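Long-range contact in 2-hydroxyisobutanoyl-CoA mutase large subunit (PDB 4R3U), which catalyses, together with a small cobalamin-binding subunit, the interconversion of 2-hydroxyisobutyryl-CoA and (S)-3-hydroxybutyryl-CoA: residues F177-S182 / G206-D211. Numbering follows the deposited sequence.
Sequences FTINPS and GTVQAD. With 3KK (S-{(3R,5R,9R)-1-[(2R,3S,4R,5R)-5-(6-amino-9H-purin-9-yl)-4-hydroxy-3-(phosphonooxy)tetrahydrofuran-2-yl]-3,5,9-trihydroxy-8,8-dimethyl-3,5-dioxido-10,14-dioxo-2,4,6-trioxa-11,15-diaza-3lambda~5~,5lambda~5~-diphosphaheptadecan-17-yl} 2-hydroxy-2-methylpropanethioate), chain F.
The amides of Asn180 and Gln209 meet with their planes 38° apart. Asn180 ND2 donates to Gln209 OE1 over 3.2 Å. The acceptor lies in the Asn180 amide plane, while ND2 sits well off the plane of the Gln209 carbonyl. Asn180 OD1 comes near the same OE1, but two acceptors make no bond. Lys214 NZ bonds Asn180 OD1 and more weakly Gln209 OE1, and would be expected to ease this approach. The other flat group, the Phe177 ring, has Val208 CG1 at its edge, 4.0 Å from Phe177 CD2. The Tyr190 ring meets it with the two planes roughly perpendicular.

The segments 177-182 and 206-211 carry the strand ends of a beta-alpha-beta unit in the parallel sheet of the TIM barrel, with helix 183-196 between. Phe177 N donates to Thr207 O at 2.8 Å, and Gln209 N to Phe177 O at 3.1 Å. Past the strand ends Ala210 N bonds Ile179 O at 3.0 Å. On the Phe177 side of the sheet, Ile179 CG2 packs on Val208 CG1 at 3.7 Å, the two side chains pointing the same way.

Thr178, Thr207 and Gln209 line the acyl-CoA pocket. Gln209 CG stands anti to the backbone N (chi1 -167°) and the chain continues extended. Gln209 NE2 donates to O1, the thioester carbonyl oxygen of 3KK, over 3.2 Å in a nearly straight bond (168° at the hydrogen). An alanine in place of Gln209 would probably leave this oxygen without the NE2 donor and Asn180 ND2 without one of its acceptors. Thr178 CG2 packs against the same O1. Thr178 OG1 bonds Asp128, a residue thought important for stereospecificity. Thr207 OG1 is hydrogen-bonded to the pantothenate hydroxyl OAP of 3KK at 2.8 Å.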
# COMPACT_ATOMS: atom_id res chain seq x y z
N PHE A 177 7.73 -20.50 17.00
CA PHE A 177 6.63 -21.43 17.31
C PHE A 177 5.49 -20.65 17.98
O PHE A 177 5.69 -20.05 19.06
CB PHE A 177 7.11 -22.55 18.24
CG PHE A 177 8.02 -23.61 17.66
CD1 PHE A 177 7.95 -23.96 16.31
CD2 PHE A 177 8.92 -24.30 18.47
CE1 PHE A 177 8.76 -24.96 15.79
CE2 PHE A 177 9.74 -25.31 17.95
CZ PHE A 177 9.64 -25.65 16.62
N THR A 178 4.32 -20.59 17.33
CA THR A 178 3.14 -19.91 17.92
C THR A 178 2.46 -20.92 18.86
O THR A 178 1.39 -21.47 18.55
CB THR A 178 2.22 -19.42 16.84
OG1 THR A 178 2.98 -18.63 15.95
CG2 THR A 178 1.05 -18.65 17.39
N ILE A 179 3.12 -21.18 19.98
CA ILE A 179 2.71 -22.17 20.95
C ILE A 179 2.58 -21.47 22.31
O ILE A 179 3.34 -20.57 22.62
CB ILE A 179 3.67 -23.40 20.90
CG1 ILE A 179 3.10 -24.64 21.66
CG2 ILE A 179 5.10 -23.04 21.33
CD1 ILE A 179 2.10 -25.47 20.87
N ASN A 180 1.55 -21.83 23.08
CA ASN A 180 1.27 -21.14 24.33
C ASN A 180 1.22 -21.99 25.62
O ASN A 180 2.28 -22.16 26.21
CB ASN A 180 0.11 -20.13 24.16
CG ASN A 180 0.43 -19.08 23.14
OD1 ASN A 180 1.17 -18.15 23.41
ND2 ASN A 180 -0.08 -19.21 21.92
N PRO A 181 0.07 -22.55 26.11
CA PRO A 181 0.14 -23.33 27.36
C PRO A 181 1.07 -24.56 27.32
O PRO A 181 1.55 -25.00 28.37
CB PRO A 181 -1.33 -23.71 27.62
CG PRO A 181 -2.01 -23.58 26.33
CD PRO A 181 -1.31 -22.49 25.59
N SER A 182 1.32 -25.10 26.12
CA SER A 182 2.19 -26.27 25.93
C SER A 182 3.53 -25.84 25.27
O SER A 182 4.24 -26.69 24.71
CB SER A 182 1.48 -27.34 25.12
OG SER A 182 1.05 -26.81 23.87
N GLY A 206 15.50 -18.39 17.81
CA GLY A 206 14.11 -18.76 17.75
C GLY A 206 13.27 -18.12 18.83
O GLY A 206 13.77 -17.32 19.63
N THR A 207 11.99 -18.49 18.85
CA THR A 207 10.97 -17.99 19.76
C THR A 207 9.84 -19.02 19.96
O THR A 207 9.47 -19.74 19.03
CB THR A 207 10.32 -16.72 19.16
OG1 THR A 207 11.31 -15.84 18.61
CG2 THR A 207 9.43 -15.98 20.14
N VAL A 208 9.29 -19.06 21.19
CA VAL A 208 8.05 -19.73 21.59
C VAL A 208 7.23 -18.56 22.13
O VAL A 208 7.78 -17.71 22.84
CB VAL A 208 8.20 -20.89 22.59
CG1 VAL A 208 8.68 -22.15 21.88
CG2 VAL A 208 9.12 -20.52 23.76
N GLN A 209 5.97 -18.42 21.68
CA GLN A 209 5.10 -17.31 22.12
C GLN A 209 4.95 -17.30 23.65
O GLN A 209 5.14 -16.25 24.27
CB GLN A 209 3.74 -17.33 21.39
CG GLN A 209 2.96 -16.05 21.56
CD GLN A 209 1.89 -15.93 20.53
OE1 GLN A 209 0.74 -16.37 20.73
NE2 GLN A 209 2.27 -15.39 19.38
N ALA A 210 4.64 -18.47 24.24
CA ALA A 210 4.58 -18.75 25.69
C ALA A 210 3.69 -17.89 26.62
O ALA A 210 3.23 -18.39 27.65
CB ALA A 210 5.98 -18.91 26.25
N ASP A 211 3.48 -16.61 26.30
CA ASP A 211 2.68 -15.65 27.09
C ASP A 211 1.29 -16.17 27.39
O ASP A 211 0.41 -16.12 26.55
CB ASP A 211 2.60 -14.26 26.39
CG ASP A 211 1.87 -13.16 27.14
OD1 ASP A 211 1.29 -13.44 28.23
OD2 ASP A 211 1.83 -12.04 26.62
C4 3KK F . -2.30 -17.12 16.24
C3 3KK F . -1.48 -16.21 15.34
C2 3KK F . -2.28 -14.96 14.99
O3 3KK F . -1.21 -16.93 14.15
C1 3KK F . -0.15 -15.79 15.97
O1 3KK F . -0.05 -15.48 17.16
S1P 3KK F . 1.19 -15.80 14.83
C2P 3KK F . 2.61 -15.31 15.86
C3P 3KK F . 3.90 -15.55 15.11
N4P 3KK F . 5.00 -15.06 15.93
C5P 3KK F . 6.17 -14.69 15.41
O5P 3KK F . 6.45 -14.73 14.21
C6P 3KK F . 7.16 -14.19 16.47
C7P 3KK F . 8.53 -13.90 15.88
N8P 3KK F . 9.41 -13.33 16.91
C9P 3KK F . 10.73 -13.17 16.69
O9P 3KK F . 11.27 -13.52 15.64
CAP 3KK F . 11.56 -12.64 17.89
OAP 3KK F . 11.09 -13.15 19.15
CBP 3KK F . 11.87 -11.10 17.89
CDP 3KK F . 12.89 -10.78 18.99
CEP 3KK F . 10.61 -10.27 18.16
CCP 3KK F . 12.51 -10.66 16.56
O6A 3KK F . 13.64 -11.51 16.28
P2A 3KK F . 14.32 -11.67 14.86
O4A 3KK F . 13.29 -11.78 13.82
O5A 3KK F . 15.33 -12.75 14.98
O3A 3KK F . 15.03 -10.22 14.71
P1A 3KK F . 16.27 -9.61 15.59
O1A 3KK F . 16.47 -10.34 16.88
O2A 3KK F . 16.10 -8.15 15.64
O5B 3KK F . 17.46 -9.95 14.53
C5B 3KK F . 18.22 -11.18 14.54
C4B 3KK F . 19.71 -10.87 14.79
O4B 3KK F . 20.19 -9.78 13.95
C3B 3KK F . 19.95 -10.45 16.23
O3B 3KK F . 21.22 -11.00 16.66
P3B 3KK F . 21.35 -12.18 17.76
O8A 3KK F . 20.73 -11.57 18.95
O7A 3KK F . 20.62 -13.30 17.13
O9A 3KK F . 22.82 -12.36 17.82
C2B 3KK F . 20.01 -8.93 16.15
O2B 3KK F . 20.79 -8.37 17.22
C1B 3KK F . 20.67 -8.72 14.80
N9A 3KK F . 20.30 -7.40 14.20
C8A 3KK F . 19.11 -6.97 13.79
N7A 3KK F . 19.25 -5.74 13.32
C5A 3KK F . 20.54 -5.40 13.40
C4A 3KK F . 21.19 -6.45 13.94
N3A 3KK F . 22.54 -6.41 14.16
C2A 3KK F . 23.28 -5.26 13.80
N1A 3KK F . 22.55 -4.19 13.22
C6A 3KK F . 21.21 -4.28 13.06
N6A 3KK F . 20.51 -3.28 12.53
O HOH W 1 3.41 -20.97 28.28